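Local coordinates for hypothetical sugar ABC-transporter sugar binding protein (Arthrobacter globiformis, PDB 7BVT), which binds cyclic alpha-maltosyl-1,6-maltose and, as the solute-binding protein of an ABC transporter, probably delivers it for uptake, at residues T102-L106 and N107-P111; P356-L359 and P360-Q364; W318-P322 and D323-E327. One frame throughout, in Å; residues are numbered along the deposited sequence.

Contact 1: T102-L106 and N107-P111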
loop_
_atom_site.group_PDB
_atom_site.type_symbol
_atom_site.label_atom_id
_atom_site.label_comp_id
_atom_site.label_asym_id
_atom_site.label_seq_id
_atom_site.Cartn_x
_atom_site.Cartn_y
_atom_site.Cartn_z
ATOM N N THR A 102 -5.604 13.410 20.007
ATOM C CA THR A 102 -7.017 13.058 19.778
ATOM C C THR A 102 -7.401 13.474 18.360
ATOM O O THR A 102 -7.296 14.691 18.005
ATOM C CB THR A 102 -7.978 13.755 20.751
ATOM O OG1 THR A 102 -7.610 13.305 22.049
ATOM C CG2 THR A 102 -9.426 13.419 20.505
ATOM N N LEU A 103 -7.851 12.512 17.562
ATOM C CA LEU A 103 -8.261 12.794 16.190
ATOM C C LEU A 103 -9.768 13.004 16.152
ATOM O O LEU A 103 -10.509 12.263 16.825
ATOM C CB LEU A 103 -7.832 11.653 15.278
ATOM C CG LEU A 103 -6.328 11.408 15.205
ATOM C CD1 LEU A 103 -6.058 10.195 14.323
ATOM C CD2 LEU A 103 -5.597 12.638 14.671
ATOM N N ALA A 104 -10.183 13.990 15.392
ATOM C CA ALA A 104 -11.610 14.274 15.146
ATOM C C ALA A 104 -12.260 13.138 14.365
ATOM O O ALA A 104 -11.633 12.525 13.469
ATOM C CB ALA A 104 -11.828 15.562 14.420
ATOM N N ASP A 105 -13.542 12.924 14.634
ATOM C CA ASP A 105 -14.322 11.984 13.821
ATOM C C ASP A 105 -14.764 12.679 12.536
ATOM O O ASP A 105 -15.367 13.805 12.590
ATOM C CB ASP A 105 -15.476 11.461 14.662
ATOM C CG ASP A 105 -16.279 10.360 13.997
ATOM O OD1 ASP A 105 -16.041 9.997 12.820
ATOM O OD2 ASP A 105 -17.122 9.813 14.753
ATOM N N LEU A 106 -14.409 12.118 11.384
ATOM C CA LEU A 106 -14.716 12.737 10.071
ATOM C C LEU A 106 -16.134 12.415 9.673
ATOM O O LEU A 106 -16.693 13.065 8.808
ATOM C CB LEU A 106 -13.687 12.288 9.028
ATOM C CG LEU A 106 -12.243 12.685 9.356
ATOM C CD1 LEU A 106 -11.340 12.017 8.365
ATOM C CD2 LEU A 106 -12.057 14.196 9.345
ATOM N N ASN A 107 -16.734 11.411 10.311
ATOM C CA ASN A 107 -18.154 11.164 10.040
ATOM C C ASN A 107 -18.969 12.358 10.515
ATOM O O ASN A 107 -18.712 12.878 11.578
ATOM C CB ASN A 107 -18.651 9.938 10.776
ATOM C CG ASN A 107 -18.111 8.660 10.195
ATOM O OD1 ASN A 107 -18.001 8.514 8.977
ATOM N ND2 ASN A 107 -17.826 7.718 11.100
ATOM N N GLY A 108 -19.876 12.798 9.658
ATOM C CA GLY A 108 -20.672 14.003 9.912
ATOM C C GLY A 108 -19.940 15.281 9.556
ATOM O O GLY A 108 -20.555 16.359 9.689
ATOM N N ARG A 109 -18.688 15.192 9.107
ATOM C CA ARG A 109 -17.891 16.395 8.697
ATOM C C ARG A 109 -17.634 16.315 7.193
ATOM O O ARG A 109 -17.817 17.293 6.485
ATOM C CB ARG A 109 -16.600 16.470 9.510
ATOM C CG ARG A 109 -16.799 16.572 11.018
ATOM C CD ARG A 109 -15.549 16.987 11.780
ATOM N NE ARG A 109 -15.631 16.603 13.219
ATOM C CZ ARG A 109 -16.214 17.334 14.153
ATOM N NH1 ARG A 109 -16.688 18.531 13.875
ATOM N NH2 ARG A 109 -16.268 16.914 15.401
ATOM N N ILE A 110 -17.228 15.178 6.711
ATOM C CA ILE A 110 -17.115 14.899 5.254
ATOM C C ILE A 110 -18.440 14.323 4.799
ATOM O O ILE A 110 -18.994 13.478 5.517
ATOM C CB ILE A 110 -15.912 13.964 5.001
ATOM C CG1 ILE A 110 -14.629 14.621 5.520
ATOM C CG2 ILE A 110 -15.850 13.544 3.552
ATOM C CD1 ILE A 110 -13.369 13.789 5.297
ATOM N N PRO A 111 -18.970 14.677 3.624
ATOM C CA PRO A 111 -20.288 14.192 3.223
ATOM C C PRO A 111 -20.360 12.665 3.240
ATOM O O PRO A 111 -19.442 11.945 2.829
ATOM C CB PRO A 111 -20.466 14.713 1.794
ATOM C CG PRO A 111 -19.681 15.996 1.842
ATOM C CD PRO A 111 -18.451 15.628 2.628
HETATM O O HOH W 1 -18.806 8.168 13.758
HETATM O O HOH W 2 -14.918 14.477 16.585
HETATM O O HOH W 3 -18.162 14.194 13.624
#
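The Asp105 and Asn107 side chains cross at a slant, with the carboxylate and amide planes 65° apart. The backbone N of Asn107 donates to Asp105 OD1 at 3.0 Å and meets it from above the carboxylate plane. OD1 also accepts from the backbone N of Gln132. A water joins Asp105 OD2 to Asn107 ND2. Chi1 of -174° sets the Asp105 carboxylate beside its own carbonyl carbon, on the Asn107 side. Arg109 reaches back along the chain, extended from CG to NE. Its NE makes a weak bond to Asp105 O, 2.9 Å long and bent to 129°, and its guanidinium meets that oxygen at the edge. A water in the guanidinium plane links NH2 to the backbone N of Asp105. NH1 forms a salt bridge with Asp310 of helix 306-319. The turn thus ties the link between helices 94-100 and 112-117 of this periplasmic-binding-protein fold to strand 131-136 and helix 306-319. Leu106 O accepts from Arg109 N above its carbonyl plane and from Ile110 N at 3.0 Å, almost in line with the carbonyl. The Leu106 and Ile110 side chains run side by side in the same direction, with Leu106 CB 4.0 Å from Ile110 CD1.

Contact 2: P356-L359 and P360-Q364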
loop_
_atom_site.group_PDB
_atom_site.type_symbol
_atom_site.label_atom_id
_atom_site.label_comp_id
_atom_site.label_asym_id
_atom_site.label_seq_id
_atom_site.Cartn_x
_atom_site.Cartn_y
_atom_site.Cartn_z
ATOM N N PRO A 356 -1.347 3.042 -19.894
ATOM C CA PRO A 356 -2.161 1.827 -19.948
ATOM C C PRO A 356 -1.662 0.732 -18.980
ATOM O O PRO A 356 -2.479 -0.088 -18.561
ATOM C CB PRO A 356 -2.042 1.375 -21.413
ATOM C CG PRO A 356 -0.834 2.070 -21.899
ATOM C CD PRO A 356 -0.743 3.398 -21.178
ATOM N N ARG A 357 -0.377 0.730 -18.661
ATOM C CA ARG A 357 0.183 -0.316 -17.739
ATOM C C ARG A 357 -0.297 -0.045 -16.299
ATOM O O ARG A 357 -0.126 -0.904 -15.455
ATOM C CB ARG A 357 1.688 -0.425 -17.881
ATOM C CG ARG A 357 2.022 -1.079 -19.222
ATOM C CD ARG A 357 3.481 -1.026 -19.507
ATOM N NE ARG A 357 3.955 0.337 -19.689
ATOM C CZ ARG A 357 5.169 0.630 -20.124
ATOM N NH1 ARG A 357 6.037 -0.334 -20.362
ATOM N NH2 ARG A 357 5.540 1.886 -20.297
ATOM N N LEU A 358 -0.910 1.098 -16.029
ATOM C CA LEU A 358 -1.496 1.320 -14.687
ATOM C C LEU A 358 -2.833 0.580 -14.588
ATOM O O LEU A 358 -3.295 0.350 -13.462
ATOM C CB LEU A 358 -1.659 2.825 -14.451
ATOM C CG LEU A 358 -1.829 3.236 -12.994
ATOM C CD1 LEU A 358 -0.570 3.059 -12.201
ATOM C CD2 LEU A 358 -2.286 4.686 -12.910
ATOM N N LEU A 359 -3.448 0.144 -15.688
ATOM C CA LEU A 359 -4.844 -0.322 -15.620
ATOM C C LEU A 359 -4.956 -1.517 -14.661
ATOM O O LEU A 359 -5.893 -1.611 -13.881
ATOM C CB LEU A 359 -5.410 -0.664 -17.013
ATOM C CG LEU A 359 -6.865 -1.111 -17.012
ATOM C CD1 LEU A 359 -7.767 -0.018 -16.478
ATOM C CD2 LEU A 359 -7.361 -1.556 -18.407
ATOM N N PRO A 360 -4.051 -2.522 -14.676
ATOM C CA PRO A 360 -4.241 -3.664 -13.779
ATOM C C PRO A 360 -4.270 -3.190 -12.320
ATOM O O PRO A 360 -4.996 -3.768 -11.534
ATOM C CB PRO A 360 -3.007 -4.523 -14.041
ATOM C CG PRO A 360 -2.742 -4.233 -15.503
ATOM C CD PRO A 360 -2.911 -2.720 -15.599
ATOM N N TYR A 361 -3.468 -2.193 -11.994
ATOM C CA TYR A 361 -3.393 -1.660 -10.605
ATOM C C TYR A 361 -4.724 -1.010 -10.238
ATOM O O TYR A 361 -5.243 -1.155 -9.116
ATOM C CB TYR A 361 -2.227 -0.696 -10.504
ATOM C CG TYR A 361 -0.864 -1.329 -10.566
ATOM C CD1 TYR A 361 -0.225 -1.746 -9.415
ATOM C CD2 TYR A 361 -0.175 -1.440 -11.770
ATOM C CE1 TYR A 361 1.038 -2.282 -9.420
ATOM C CE2 TYR A 361 1.101 -1.972 -11.790
ATOM C CZ TYR A 361 1.716 -2.373 -10.611
ATOM O OH TYR A 361 2.962 -2.907 -10.586
ATOM N N VAL A 362 -5.310 -0.289 -11.203
ATOM C CA VAL A 362 -6.617 0.370 -10.966
ATOM C C VAL A 362 -7.670 -0.698 -10.703
ATOM O O VAL A 362 -8.456 -0.556 -9.768
ATOM C CB VAL A 362 -6.970 1.294 -12.144
ATOM C CG1 VAL A 362 -8.379 1.835 -11.946
ATOM C CG2 VAL A 362 -5.932 2.404 -12.310
ATOM N N GLU A 363 -7.692 -1.748 -11.524
ATOM C CA GLU A 363 -8.722 -2.803 -11.456
ATOM C C GLU A 363 -8.554 -3.552 -10.127
ATOM O O GLU A 363 -9.550 -3.937 -9.540
ATOM C CB GLU A 363 -8.580 -3.685 -12.701
ATOM C CG GLU A 363 -9.030 -2.930 -13.948
ATOM C CD GLU A 363 -9.015 -3.767 -15.218
ATOM O OE1 GLU A 363 -9.808 -3.484 -16.095
ATOM O OE2 GLU A 363 -8.189 -4.679 -15.309
ATOM N N GLN A 364 -7.336 -3.594 -9.591
ATOM C CA GLN A 364 -7.099 -4.352 -8.337
ATOM C C GLN A 364 -7.693 -3.594 -7.153
ATOM O O GLN A 364 -7.721 -4.183 -6.069
ATOM C CB GLN A 364 -5.609 -4.553 -8.056
ATOM C CG GLN A 364 -5.019 -5.646 -8.945
ATOM C CD GLN A 364 -3.605 -6.021 -8.543
ATOM O OE1 GLN A 364 -3.269 -7.220 -8.542
ATOM N NE2 GLN A 364 -2.751 -5.039 -8.203
#
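Leu359 and Glu363 meet one turn apart, their side chains set at a slant. Leu359 CG lies 3.9 Å from Glu363 CD, and both leucine methyls border the OE1 side of the carboxylate. With CG anti to the backbone N (chi1 -178°), the Leu359 branch lies on the carbonyl side, where CG meets Glu363 CD. The Glu363 chain is extended beyond CG, and its CG rests 3.4 Å from Leu359 O. Leu359 also packs against Leu348 and Val351 of helix 345-354. Cutting Leu359 back to an alanine is likely to open a gap against those two residues and leave the aliphatic part of Glu363 freer to turn. Val362 puts its CG2 bump 4.2 Å from Leu358 CG. Leu335 and Tyr347 touch both of these side chains and close the hollow round them. Helix 359-363 is a short helix of the solute-binding fold, entered through the turn at 356-358. Val362 N bonds to Leu358 O at 3.1 Å, and Glu363 N to Leu359 O at 3.0 Å. Pro360 has no N-H to give, which suits the first turn of a helix. Its CD lies 3.3 Å from Arg357 O. The flat Tyr361 ring turns its edge to the backbone, and Arg357 O lies in the ring plane, 3.7 Å from CD2. Arg357 O has its hydrogen bond from Thr279. Val266 and Thr279 pack on Tyr361, whose OH is bonded to Glu261 O. The Tyr361 side chain is about 9 Å from a bound glucose unit. Gln364 NE2 donates to the backbone O of Leu142, a residue of the sugar pocket.

Contact 3: W318-P322 and D323-E327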
loop_
_atom_site.group_PDB
_atom_site.type_symbol
_atom_site.label_atom_id
_atom_site.label_comp_id
_atom_site.label_asym_id
_atom_site.label_seq_id
_atom_site.Cartn_x
_atom_site.Cartn_y
_atom_site.Cartn_z
ATOM N N TRP A 318 -13.487 18.841 -0.088
ATOM C CA TRP A 318 -13.248 19.363 -1.462
ATOM C C TRP A 318 -12.214 18.489 -2.176
ATOM O O TRP A 318 -12.405 18.139 -3.356
ATOM C CB TRP A 318 -12.846 20.845 -1.365
ATOM C CG TRP A 318 -12.478 21.404 -2.696
ATOM C CD1 TRP A 318 -13.316 21.999 -3.597
ATOM C CD2 TRP A 318 -11.150 21.463 -3.260
ATOM N NE1 TRP A 318 -12.612 22.354 -4.728
ATOM C CE2 TRP A 318 -11.288 22.092 -4.519
ATOM C CE3 TRP A 318 -9.864 21.061 -2.851
ATOM C CZ2 TRP A 318 -10.225 22.230 -5.397
ATOM C CZ3 TRP A 318 -8.795 21.274 -3.694
ATOM C CH2 TRP A 318 -8.967 21.901 -4.924
ATOM N N PHE A 319 -11.149 18.170 -1.464
ATOM C CA PHE A 319 -10.065 17.317 -1.982
ATOM C C PHE A 319 -10.621 15.964 -2.440
ATOM O O PHE A 319 -10.089 15.391 -3.392
ATOM C CB PHE A 319 -8.968 17.147 -0.936
ATOM C CG PHE A 319 -7.657 16.774 -1.568
ATOM C CD1 PHE A 319 -6.896 17.720 -2.246
ATOM C CD2 PHE A 319 -7.166 15.488 -1.459
ATOM C CE1 PHE A 319 -5.668 17.382 -2.780
ATOM C CE2 PHE A 319 -5.927 15.171 -1.992
ATOM C CZ PHE A 319 -5.190 16.117 -2.665
ATOM N N LEU A 320 -11.704 15.493 -1.814
ATOM C CA LEU A 320 -12.252 14.132 -2.099
ATOM C C LEU A 320 -13.423 14.177 -3.083
ATOM O O LEU A 320 -14.041 13.134 -3.313
ATOM C CB LEU A 320 -12.644 13.498 -0.760
ATOM C CG LEU A 320 -11.438 13.048 0.073
ATOM C CD1 LEU A 320 -11.845 12.624 1.471
ATOM C CD2 LEU A 320 -10.647 11.929 -0.623
ATOM N N GLU A 321 -13.748 15.341 -3.662
ATOM C CA GLU A 321 -14.781 15.376 -4.731
ATOM C C GLU A 321 -14.185 14.726 -5.976
ATOM O O GLU A 321 -12.953 14.810 -6.206
ATOM C CB GLU A 321 -15.235 16.809 -4.992
ATOM C CG GLU A 321 -15.903 17.430 -3.786
ATOM C CD GLU A 321 -16.373 18.860 -3.937
ATOM O OE1 GLU A 321 -16.116 19.466 -5.004
ATOM O OE2 GLU A 321 -16.994 19.357 -2.985
ATOM N N PRO A 322 -15.026 14.096 -6.823
ATOM C CA PRO A 322 -14.514 13.349 -7.970
ATOM C C PRO A 322 -13.584 14.164 -8.877
ATOM O O PRO A 322 -12.558 13.640 -9.346
ATOM C CB PRO A 322 -15.772 12.894 -8.715
ATOM C CG PRO A 322 -16.885 12.959 -7.705
ATOM C CD PRO A 322 -16.488 13.970 -6.643
ATOM N N ASP A 323 -13.951 15.413 -9.177
ATOM C CA ASP A 323 -13.106 16.220 -10.092
ATOM C C ASP A 323 -11.698 16.378 -9.533
ATOM O O ASP A 323 -10.734 16.339 -10.338
ATOM C CB ASP A 323 -13.680 17.613 -10.350
ATOM C CG ASP A 323 -14.923 17.582 -11.228
ATOM O OD1 ASP A 323 -15.311 16.480 -11.695
ATOM O OD2 ASP A 323 -15.454 18.693 -11.469
ATOM N N GLN A 324 -11.575 16.590 -8.223
ATOM C CA GLN A 324 -10.246 16.750 -7.566
ATOM C C GLN A 324 -9.517 15.408 -7.570
ATOM O O GLN A 324 -8.353 15.355 -7.937
ATOM C CB GLN A 324 -10.398 17.331 -6.157
ATOM C CG GLN A 324 -10.514 18.847 -6.159
ATOM C CD GLN A 324 -11.792 19.349 -6.785
ATOM O OE1 GLN A 324 -11.811 19.732 -7.970
ATOM N NE2 GLN A 324 -12.892 19.295 -6.043
ATOM N N VAL A 325 -10.204 14.340 -7.166
ATOM C CA VAL A 325 -9.585 13.004 -7.062
ATOM C C VAL A 325 -9.103 12.579 -8.468
ATOM O O VAL A 325 -7.999 12.030 -8.600
ATOM C CB VAL A 325 -10.615 12.010 -6.495
ATOM C CG1 VAL A 325 -10.266 10.542 -6.775
ATOM C CG2 VAL A 325 -10.860 12.272 -5.022
ATOM N N THR A 326 -9.879 12.862 -9.520
ATOM C CA THR A 326 -9.484 12.461 -10.890
ATOM C C THR A 326 -8.237 13.248 -11.276
ATOM O O THR A 326 -7.228 12.649 -11.695
ATOM C CB THR A 326 -10.610 12.748 -11.882
ATOM O OG1 THR A 326 -11.758 12.025 -11.458
ATOM C CG2 THR A 326 -10.251 12.337 -13.294
ATOM N N GLU A 327 -8.275 14.565 -11.134
ATOM C CA GLU A 327 -7.104 15.377 -11.593
ATOM C C GLU A 327 -5.868 15.062 -10.765
ATOM O O GLU A 327 -4.788 14.852 -11.334
ATOM C CB GLU A 327 -7.354 16.888 -11.556
ATOM C CG GLU A 327 -6.928 17.587 -12.867
ATOM C CD GLU A 327 -5.787 18.611 -12.869
ATOM O OE1 GLU A 327 -5.352 19.075 -11.779
ATOM O OE2 GLU A 327 -5.331 18.969 -13.986
HETATM O O HOH W 4 -15.641 19.306 -7.773
#
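The chain leaves helix 306-319 at Leu320 and turns into helix 322-332, making a tight corner between two consecutive helices of the solute-binding fold. Glu321 is the N-cap residue of the second helix. Its N bonds back to Trp318 O, which closes the end of the first helix. Its O accepts from Val325 N at 2.9 Å, in the first turn of the new helix. Pro322 follows in the first turn, where it needs no N-H. Gln324 carries the side-chain contact. Its amide stacks on the Trp318 ring with planes only 6° apart, although the two side chains run at about a right angle. Gln324 CG stands over the six-membered ring, 3.5 Å from its centroid and nearly above it, a CH-pi contact. The chain bends at chi2 (68°), which lays the amide over the indole and brings NE2 back to the corner. NE2 donates to Trp318 O at 3.0 Å in a nearly straight bond (168°), with the oxygen in the amide plane. Gln324 NE2 and Glu321 N reach that oxygen from opposite faces of its carbonyl plane. A water links Glu321 OE1 to Gln324 NE2. Met47 of helix 38-53 touches both Trp318 and Gln324. Val325 points back toward the corner, its CG2 3.6 Å from Phe319 O. Pro322 O takes two bonds from one residue, Thr326 N on one face of its plane and Thr326 OG1 on the other, each 2.8 Å long.

How the contacts relate
All three contacts are local and partly buried, each with some residues exposed and some in the core. Contacts 1 and 3 share helix 306-319: contact 1 packs on its side, contact 3 turns the chain off its end. They touch where Ile110 CD1 meets Leu320 CD1 at 4.3 Å. Contact 2 touches neither. Its centre lies about 14 Å from the centre of the chain, those of contacts 1 and 3 about 23 and 20 Å. Contact 1 is the most polar, with charges and waters round a loop. Contact 3 combines an aromatic-amide stack with bonds at a helix start. Contact 2 combines backbone bonds at the start of a short helix with apolar packing, and partners outside it hold the polar ends of Arg357, Tyr361 and Gln364.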